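Local coordinates for NOL1/NOP2/sun family protein (Enterococcus faecium, PDB 3M4X) that probably methylates carbon 5 of one or more cytosines of 16S ribosomal RNA, using S-adenosylmethionine as methyl donor, at residues 40-45 and 69-74; 88-93 and 117-122. All coordinates share one frame; numbering follows the deposited sequence.

Contact 1 (40-45 and 69-74); sequences FRWNPL and EGFLGT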
ATOM      1  N   PHE A  40      11.691   3.380   5.555  1.00 34.73           N
ATOM      2  CA  PHE A  40      11.053   2.149   5.127  1.00 33.87           C
ATOM      3  C   PHE A  40      10.353   1.557   6.323  1.00 32.30           C
ATOM      4  O   PHE A  40      10.554   2.014   7.436  1.00 34.35           O
ATOM      5  CB  PHE A  40      12.077   1.153   4.559  1.00 36.87           C
ATOM      6  CG  PHE A  40      13.084   0.661   5.567  1.00 31.39           C
ATOM      7  CD1 PHE A  40      12.909  -0.555   6.201  1.00 32.25           C
ATOM      8  CD2 PHE A  40      14.221   1.410   5.860  1.00 37.05           C
ATOM      9  CE1 PHE A  40      13.849  -1.022   7.118  1.00 33.61           C
ATOM     10  CE2 PHE A  40      15.165   0.957   6.782  1.00 36.18           C
ATOM     11  CZ  PHE A  40      14.977  -0.257   7.409  1.00 37.53           C
ATOM     12  N   ARG A  41       9.523   0.550   6.080  1.00 31.99           N
ATOM     13  CA  ARG A  41       8.799  -0.146   7.138  1.00 34.81           C
ATOM     14  C   ARG A  41       9.047  -1.649   7.108  1.00 32.45           C
ATOM     15  O   ARG A  41       9.240  -2.245   6.045  1.00 26.96           O
ATOM     16  CB  ARG A  41       7.289   0.092   7.013  1.00 39.00           C
ATOM     17  CG  ARG A  41       6.803   1.447   7.489  1.00 38.86           C
ATOM     18  CD  ARG A  41       5.293   1.567   7.293  1.00 39.21           C
ATOM     19  NE  ARG A  41       4.998   1.774   5.889  1.00 40.53           N
ATOM     20  CZ  ARG A  41       4.460   0.870   5.077  1.00 32.94           C
ATOM     21  NH1 ARG A  41       4.103  -0.322   5.516  1.00 27.94           N
ATOM     22  NH2 ARG A  41       4.264   1.182   3.811  1.00 28.07           N
ATOM     23  N   TRP A  42       9.044  -2.251   8.291  1.00 31.22           N
ATOM     24  CA  TRP A  42       9.004  -3.690   8.401  1.00 32.38           C
ATOM     25  C   TRP A  42       7.549  -4.167   8.331  1.00 33.78           C
ATOM     26  O   TRP A  42       6.605  -3.362   8.358  1.00 33.20           O
ATOM     27  CB  TRP A  42       9.728  -4.185   9.673  1.00 25.45           C
ATOM     28  CG  TRP A  42       9.157  -3.697  10.971  1.00 27.70           C
ATOM     29  CD1 TRP A  42       9.455  -2.522  11.613  1.00 31.95           C
ATOM     30  CD2 TRP A  42       8.206  -4.374  11.797  1.00 31.23           C
ATOM     31  NE1 TRP A  42       8.747  -2.434  12.788  1.00 32.60           N
ATOM     32  CE2 TRP A  42       7.966  -3.552  12.920  1.00 32.50           C
ATOM     33  CE3 TRP A  42       7.539  -5.604  11.702  1.00 26.21           C
ATOM     34  CZ2 TRP A  42       7.090  -3.916  13.937  1.00 35.59           C
ATOM     35  CZ3 TRP A  42       6.668  -5.962  12.711  1.00 29.81           C
ATOM     36  CH2 TRP A  42       6.451  -5.124  13.817  1.00 33.69           C
ATOM     37  N   ASN A  43       7.382  -5.482   8.236  1.00 28.31           N
ATOM     38  CA  ASN A  43       6.116  -6.078   7.861  1.00 25.02           C
ATOM     39  C   ASN A  43       5.609  -7.076   8.908  1.00 28.86           C
ATOM     40  O   ASN A  43       6.128  -8.188   9.013  1.00 32.34           O
ATOM     41  CB  ASN A  43       6.265  -6.751   6.489  1.00 27.11           C
ATOM     42  CG  ASN A  43       4.939  -7.197   5.919  1.00 23.90           C
ATOM     43  OD1 ASN A  43       3.932  -7.153   6.604  1.00 26.41           O
ATOM     44  ND2 ASN A  43       4.937  -7.635   4.668  1.00 22.54           N
ATOM     45  N   PRO A  44       4.601  -6.665   9.693  1.00 28.54           N
ATOM     46  CA  PRO A  44       3.988  -7.489  10.745  1.00 30.07           C
ATOM     47  C   PRO A  44       3.206  -8.661  10.160  1.00 34.07           C
ATOM     48  O   PRO A  44       2.841  -9.576  10.893  1.00 32.97           O
ATOM     49  CB  PRO A  44       3.011  -6.535  11.443  1.00 34.29           C
ATOM     50  CG  PRO A  44       3.260  -5.169  10.854  1.00 31.54           C
ATOM     51  CD  PRO A  44       3.969  -5.335   9.565  1.00 27.34           C
ATOM     52  N   LEU A  45       2.942  -8.632   8.859  1.00 35.25           N
ATOM     53  CA  LEU A  45       2.312  -9.776   8.202  1.00 33.40           C
ATOM     54  C   LEU A  45       3.261 -10.969   8.052  1.00 36.77           C
ATOM     55  O   LEU A  45       2.812 -12.107   7.886  1.00 36.53           O
ATOM     56  CB  LEU A  45       1.758  -9.375   6.835  1.00 29.14           C
ATOM     57  CG  LEU A  45       0.728  -8.236   6.864  1.00 31.54           C
ATOM     58  CD1 LEU A  45       0.337  -7.835   5.456  1.00 17.19           C
ATOM     59  CD2 LEU A  45      -0.512  -8.625   7.687  1.00 22.16           C
ATOM     60  N   GLU A  69       6.022   1.070  12.682  1.00 31.88           N
ATOM     61  CA  GLU A  69       6.796   0.027  12.005  1.00 33.96           C
ATOM     62  C   GLU A  69       7.840   0.627  11.070  1.00 32.82           C
ATOM     63  O   GLU A  69       8.394  -0.057  10.211  1.00 34.07           O
ATOM     64  CB  GLU A  69       5.836  -0.888  11.240  1.00 33.76           C
ATOM     65  CG  GLU A  69       4.685  -1.397  12.127  1.00 38.62           C
ATOM     66  CD  GLU A  69       3.370  -1.588  11.380  1.00 47.72           C
ATOM     67  OE1 GLU A  69       3.260  -1.167  10.204  1.00 46.42           O
ATOM     68  OE2 GLU A  69       2.437  -2.163  11.979  1.00 52.99           O
ATOM     69  N   GLY A  70       8.084   1.921  11.242  1.00 31.90           N
ATOM     70  CA  GLY A  70       8.983   2.657  10.376  1.00 32.29           C
ATOM     71  C   GLY A  70      10.378   2.850  10.958  1.00 34.88           C
ATOM     72  O   GLY A  70      10.572   2.945  12.172  1.00 33.09           O
ATOM     73  N   PHE A  71      11.345   2.915  10.053  1.00 37.37           N
ATOM     74  CA  PHE A  71      12.743   3.145  10.361  1.00 36.65           C
ATOM     75  C   PHE A  71      13.254   4.215   9.411  1.00 32.39           C
ATOM     76  O   PHE A  71      12.807   4.304   8.266  1.00 29.07           O
ATOM     77  CB  PHE A  71      13.561   1.872  10.110  1.00 35.98           C
ATOM     78  CG  PHE A  71      13.349   0.793  11.129  1.00 38.45           C
ATOM     79  CD1 PHE A  71      12.860  -0.445  10.748  1.00 33.77           C
ATOM     80  CD2 PHE A  71      13.648   1.012  12.463  1.00 40.29           C
ATOM     81  CE1 PHE A  71      12.672  -1.448  11.681  1.00 37.68           C
ATOM     82  CE2 PHE A  71      13.463   0.015  13.405  1.00 41.76           C
ATOM     83  CZ  PHE A  71      12.973  -1.222  13.014  1.00 38.90           C
ATOM     84  N   LEU A  72      14.215   5.007   9.863  1.00 38.56           N
ATOM     85  CA  LEU A  72      14.891   5.929   8.963  1.00 41.73           C
ATOM     86  C   LEU A  72      15.981   5.177   8.217  1.00 47.56           C
ATOM     87  O   LEU A  72      16.802   4.478   8.822  1.00 43.40           O
ATOM     88  CB  LEU A  72      15.499   7.098   9.734  1.00 38.92           C
ATOM     89  CG  LEU A  72      14.469   8.004  10.406  1.00 47.16           C
ATOM     90  CD1 LEU A  72      15.165   9.239  10.986  1.00 48.07           C
ATOM     91  CD2 LEU A  72      13.376   8.406   9.423  1.00 38.73           C
ATOM     92  N   GLY A  73      15.990   5.313   6.900  1.00 47.02           N
ATOM     93  CA  GLY A  73      17.041   4.703   6.116  1.00 44.51           C
ATOM     94  C   GLY A  73      16.589   4.275   4.740  1.00 43.96           C
ATOM     95  O   GLY A  73      15.500   4.614   4.302  1.00 44.62           O
ATOM     96  N   THR A  74      17.447   3.523   4.065  1.00 46.41           N
ATOM     97  CA  THR A  74      17.216   3.106   2.697  1.00 50.87           C
ATOM     98  C   THR A  74      17.183   1.580   2.612  1.00 54.52           C
ATOM     99  O   THR A  74      17.686   0.889   3.500  1.00 55.17           O
ATOM    100  CB  THR A  74      18.333   3.629   1.778  1.00 53.90           C
ATOM    101  OG1 THR A  74      19.593   3.082   2.200  1.00 55.70           O
ATOM    102  CG2 THR A  74      18.407   5.137   1.853  1.00 60.28           C
TER
HETATM  103  O   HOH W   1       4.408  -1.778   7.876  1.00 39.14           O

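Contact 2 (88-93 and 117-122); sequences YSQEPS and GGKSTQ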
ATOM      1  N   TYR A  88       9.449  -2.226   3.058  1.00 34.95           N
ATOM      2  CA  TYR A  88       8.824  -1.377   2.059  1.00 38.13           C
ATOM      3  C   TYR A  88       9.406   0.015   2.244  1.00 38.46           C
ATOM      4  O   TYR A  88       9.288   0.602   3.323  1.00 36.27           O
ATOM      5  CB  TYR A  88       7.303  -1.332   2.250  1.00 33.48           C
ATOM      6  CG  TYR A  88       6.575  -0.895   1.011  1.00 37.35           C
ATOM      7  CD1 TYR A  88       6.052  -1.834   0.133  1.00 39.08           C
ATOM      8  CD2 TYR A  88       6.431   0.459   0.697  1.00 34.39           C
ATOM      9  CE1 TYR A  88       5.400  -1.445  -1.015  1.00 43.91           C
ATOM     10  CE2 TYR A  88       5.775   0.855  -0.455  1.00 33.97           C
ATOM     11  CZ  TYR A  88       5.267  -0.105  -1.307  1.00 42.51           C
ATOM     12  OH  TYR A  88       4.615   0.260  -2.457  1.00 52.98           O
ATOM     13  N   SER A  89      10.061   0.538   1.218  1.00 40.12           N
ATOM     14  CA  SER A  89      10.601   1.891   1.328  1.00 44.78           C
ATOM     15  C   SER A  89       9.495   2.915   1.098  1.00 37.05           C
ATOM     16  O   SER A  89       8.693   2.785   0.178  1.00 39.21           O
ATOM     17  CB  SER A  89      11.797   2.117   0.395  1.00 52.19           C
ATOM     18  OG  SER A  89      11.449   1.897  -0.955  1.00 57.87           O
ATOM     19  N   GLN A  90       9.451   3.912   1.973  1.00 35.15           N
ATOM     20  CA  GLN A  90       8.400   4.921   1.976  1.00 36.39           C
ATOM     21  C   GLN A  90       8.954   6.162   2.661  1.00 38.42           C
ATOM     22  O   GLN A  90       9.597   6.058   3.710  1.00 37.04           O
ATOM     23  CB  GLN A  90       7.185   4.410   2.746  1.00 31.51           C
ATOM     24  CG  GLN A  90       6.002   5.343   2.688  1.00 36.23           C
ATOM     25  CD  GLN A  90       4.822   4.855   3.488  1.00 37.27           C
ATOM     26  OE1 GLN A  90       4.967   4.051   4.413  1.00 36.44           O
ATOM     27  NE2 GLN A  90       3.639   5.343   3.142  1.00 30.57           N
ATOM     28  N   GLU A  91       8.735   7.337   2.079  1.00 40.91           N
ATOM     29  CA  GLU A  91       9.314   8.540   2.669  1.00 38.89           C
ATOM     30  C   GLU A  91       8.601   8.848   3.981  1.00 33.23           C
ATOM     31  O   GLU A  91       7.403   8.626   4.103  1.00 38.29           O
ATOM     32  CB  GLU A  91       9.282   9.713   1.693  1.00 48.78           C
ATOM     33  CG  GLU A  91       8.051  10.576   1.765  1.00 55.68           C
ATOM     34  CD  GLU A  91       8.234  11.787   2.658  1.00 52.21           C
ATOM     35  OE1 GLU A  91       9.311  11.948   3.285  1.00 41.19           O
ATOM     36  OE2 GLU A  91       7.284  12.581   2.722  1.00 59.53           O
ATOM     37  N   PRO A  92       9.357   9.302   4.988  1.00 36.26           N
ATOM     38  CA  PRO A  92       8.883   9.472   6.367  1.00 37.32           C
ATOM     39  C   PRO A  92       7.587  10.246   6.590  1.00 38.04           C
ATOM     40  O   PRO A  92       6.773   9.795   7.401  1.00 40.43           O
ATOM     41  CB  PRO A  92      10.069  10.150   7.051  1.00 36.51           C
ATOM     42  CG  PRO A  92      11.233   9.519   6.361  1.00 33.84           C
ATOM     43  CD  PRO A  92      10.826   9.380   4.913  1.00 32.86           C
ATOM     44  N   SER A  93       7.374  11.366   5.915  1.00 37.53           N
ATOM     45  CA  SER A  93       6.127  12.087   6.139  1.00 34.75           C
ATOM     46  C   SER A  93       4.941  11.396   5.468  1.00 32.02           C
ATOM     47  O   SER A  93       3.810  11.486   5.940  1.00 32.68           O
ATOM     48  CB  SER A  93       6.233  13.568   5.737  1.00 36.10           C
ATOM     49  OG  SER A  93       6.057  13.765   4.348  1.00 41.06           O
ATOM     50  N   GLY A 117       2.041   2.139  -3.665  1.00 41.22           N
ATOM     51  CA  GLY A 117       1.471   1.173  -2.738  1.00 29.00           C
ATOM     52  C   GLY A 117       1.943   1.393  -1.307  1.00 31.27           C
ATOM     53  O   GLY A 117       1.743   0.542  -0.446  1.00 33.46           O
ATOM     54  N   GLY A 118       2.570   2.536  -1.056  1.00 32.89           N
ATOM     55  CA  GLY A 118       3.023   2.884   0.280  1.00 37.46           C
ATOM     56  C   GLY A 118       1.915   2.815   1.317  1.00 37.75           C
ATOM     57  O   GLY A 118       2.073   2.209   2.373  1.00 34.21           O
ATOM     58  N   LYS A 119       0.773   3.425   1.027  1.00 34.80           N
ATOM     59  CA  LYS A 119      -0.316   3.426   2.003  1.00 27.57           C
ATOM     60  C   LYS A 119      -1.118   2.119   2.057  1.00 31.44           C
ATOM     61  O   LYS A 119      -1.518   1.693   3.141  1.00 35.60           O
ATOM     62  CB  LYS A 119      -1.228   4.642   1.801  1.00 38.58           C
ATOM     63  CG  LYS A 119      -0.486   5.977   1.911  1.00 40.86           C
ATOM     64  CD  LYS A 119       0.356   6.236   0.663  1.00 55.93           C
ATOM     65  CE  LYS A 119       1.384   7.355   0.851  1.00 59.21           C
ATOM     66  NZ  LYS A 119       0.776   8.710   0.767  1.00 50.04           N
ATOM     67  N   SER A 120      -1.339   1.465   0.912  1.00 24.97           N
ATOM     68  CA  SER A 120      -2.168   0.266   0.907  1.00 31.55           C
ATOM     69  C   SER A 120      -1.463  -0.727   1.778  1.00 33.95           C
ATOM     70  O   SER A 120      -2.067  -1.527   2.484  1.00 38.60           O
ATOM     71  CB  SER A 120      -2.287  -0.340  -0.493  1.00 31.40           C
ATOM     72  OG  SER A 120      -2.572   0.644  -1.453  1.00 44.89           O
ATOM     73  N   THR A 121      -0.151  -0.647   1.702  1.00 33.13           N
ATOM     74  CA  THR A 121       0.723  -1.620   2.303  1.00 26.56           C
ATOM     75  C   THR A 121       0.721  -1.421   3.825  1.00 27.61           C
ATOM     76  O   THR A 121       0.709  -2.387   4.577  1.00 25.61           O
ATOM     77  CB  THR A 121       2.109  -1.514   1.607  1.00 41.10           C
ATOM     78  OG1 THR A 121       2.392  -2.733   0.899  1.00 45.30           O
ATOM     79  CG2 THR A 121       3.196  -1.159   2.566  1.00 31.74           C
ATOM     80  N   GLN A 122       0.641  -0.175   4.294  1.00 26.59           N
ATOM     81  CA  GLN A 122       0.456   0.006   5.736  1.00 33.88           C
ATOM     82  C   GLN A 122      -0.963  -0.345   6.214  1.00 31.35           C
ATOM     83  O   GLN A 122      -1.149  -0.816   7.343  1.00 28.45           O
ATOM     84  CB  GLN A 122       0.976   1.368   6.284  1.00 39.56           C
ATOM     85  CG  GLN A 122       0.540   2.605   5.569  1.00 48.49           C
ATOM     86  CD  GLN A 122       1.456   3.832   5.822  1.00 43.01           C
ATOM     87  OE1 GLN A 122       1.595   4.690   4.938  1.00 36.49           O
ATOM     88  NE2 GLN A 122       2.053   3.929   7.031  1.00 32.31           N
TER

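Contact 1 (40-45 and 69-74)
Phe40 and Phe71 form a hydrogen-bonded pair of the antiparallel three-stranded sheet in the N-terminal RsmF-type domain. Strand 39-41 is the middle strand and strand 70-72 lies at one edge. Phe40 N donates to Phe71 O (3.1 Å), and Phe71 N returns a bond to Phe40 O (2.9 Å). Both rings rise from the same face of the sheet. CB of Phe71 lies over one face of the Phe40 ring, 3.7 Å from Phe40 CZ. This is a CH-pi contact; the two ring planes meet obliquely at 43°. Trp42 completes the aromatic cluster, with its CD1 3.4 Å from Phe71 CE1. Leu50 and Val53 of helix 49-56 pack on Trp42 and Phe71. Glu69 crosses the indole at about a right angle, with CB over the five-membered ring in a second CH-pi contact. The pairing continues as Trp42 N donates to Glu69 O (3.0 Å). Arg41 and Gly70 form the non-hydrogen-bonded pair between the Phe40-Phe71 pair and the Trp42-Glu69 bond, and the Arg41 side chain leaves from the opposite face toward helix 118-127. A water bridges the charged ends: it accepts from Arg41 NH1 and donates to Trp42 O and to Glu69 OE1, the last at 2.7 Å. Arg41 NE bonds Gln90 OE1. The other carboxylate oxygen, Glu69 OE2, rests 3.3 Å from Pro44 CG.

Contact 2 (88-93 and 117-122)
Tyr88 lays one face of its ring against the methyl of Thr121. Thr121 CG2 sits over that face, displaced toward the rim, and comes nearest at Tyr88 CG (3.7 Å). The contact is a CH-pi interaction, and the two side chains approach obliquely. Farther out, the ring runs beside backbone: Tyr88 CE2 is 3.5 Å from Gly118 CA, and Tyr88 OH reaches within 3.1 Å of Gly117 C. The hydroxyl is also near the amides of Gly117 and Gly118, but the angles are too poor for hydrogen bonds. Asn149 and Arg152 of helix 140-153 also touch Tyr88. Gly117 is the N-cap of helix 118-127 and Gly118 its first residue. They follow strand 108-111 of the Rossmann-like methyltransferase domain. This strand-loop-helix unit corresponds to the glycine-rich first motif of class I methyltransferases, which probably contributes to the S-adenosylmethionine site here as in relatives. Ser120 OG bonds Asp111 OD1 at the end of that strand. One turn further along the helix from Gly118, Gln122 meets Gln90 at about a right angle. Gln90 CG is anti to its backbone N (chi1 -175°) and the rest of the chain is extended, which brings the amide to the helix. Gln90 NE2 donates to Gln122 OE1 (2.8 Å, 164°). The acceptor lies near the amide plane of Gln90, whereas the donor stands 43° out of the carbonyl plane of Gln122. Gln90 OE1 takes a hydrogen bond from Arg41, which helps fix which way the amide is turned. Lys119 CE flanks Gln90 NE2 at 3.8 Å.

In the fold
The two contacts touch, with centres about 9 Å apart. Strands 39-41 and 88-89 are neighbours in one sheet, joined in part by Arg41 N to Tyr88 O (2.8 Å). Arg41 belongs to both surroundings: its NE lies 2.7 Å from Gln90 OE1. Contact 1 is internal to the N-terminal domain and lies about 13 Å from the centre of the chain. Contact 2 is deeper, its centre about 6 Å from that of the chain, and joins this domain to the methyltransferase domain. Through Arg41 and contact 2, the sheet therefore rests on the helix that follows the probable S-adenosylmethionine loop.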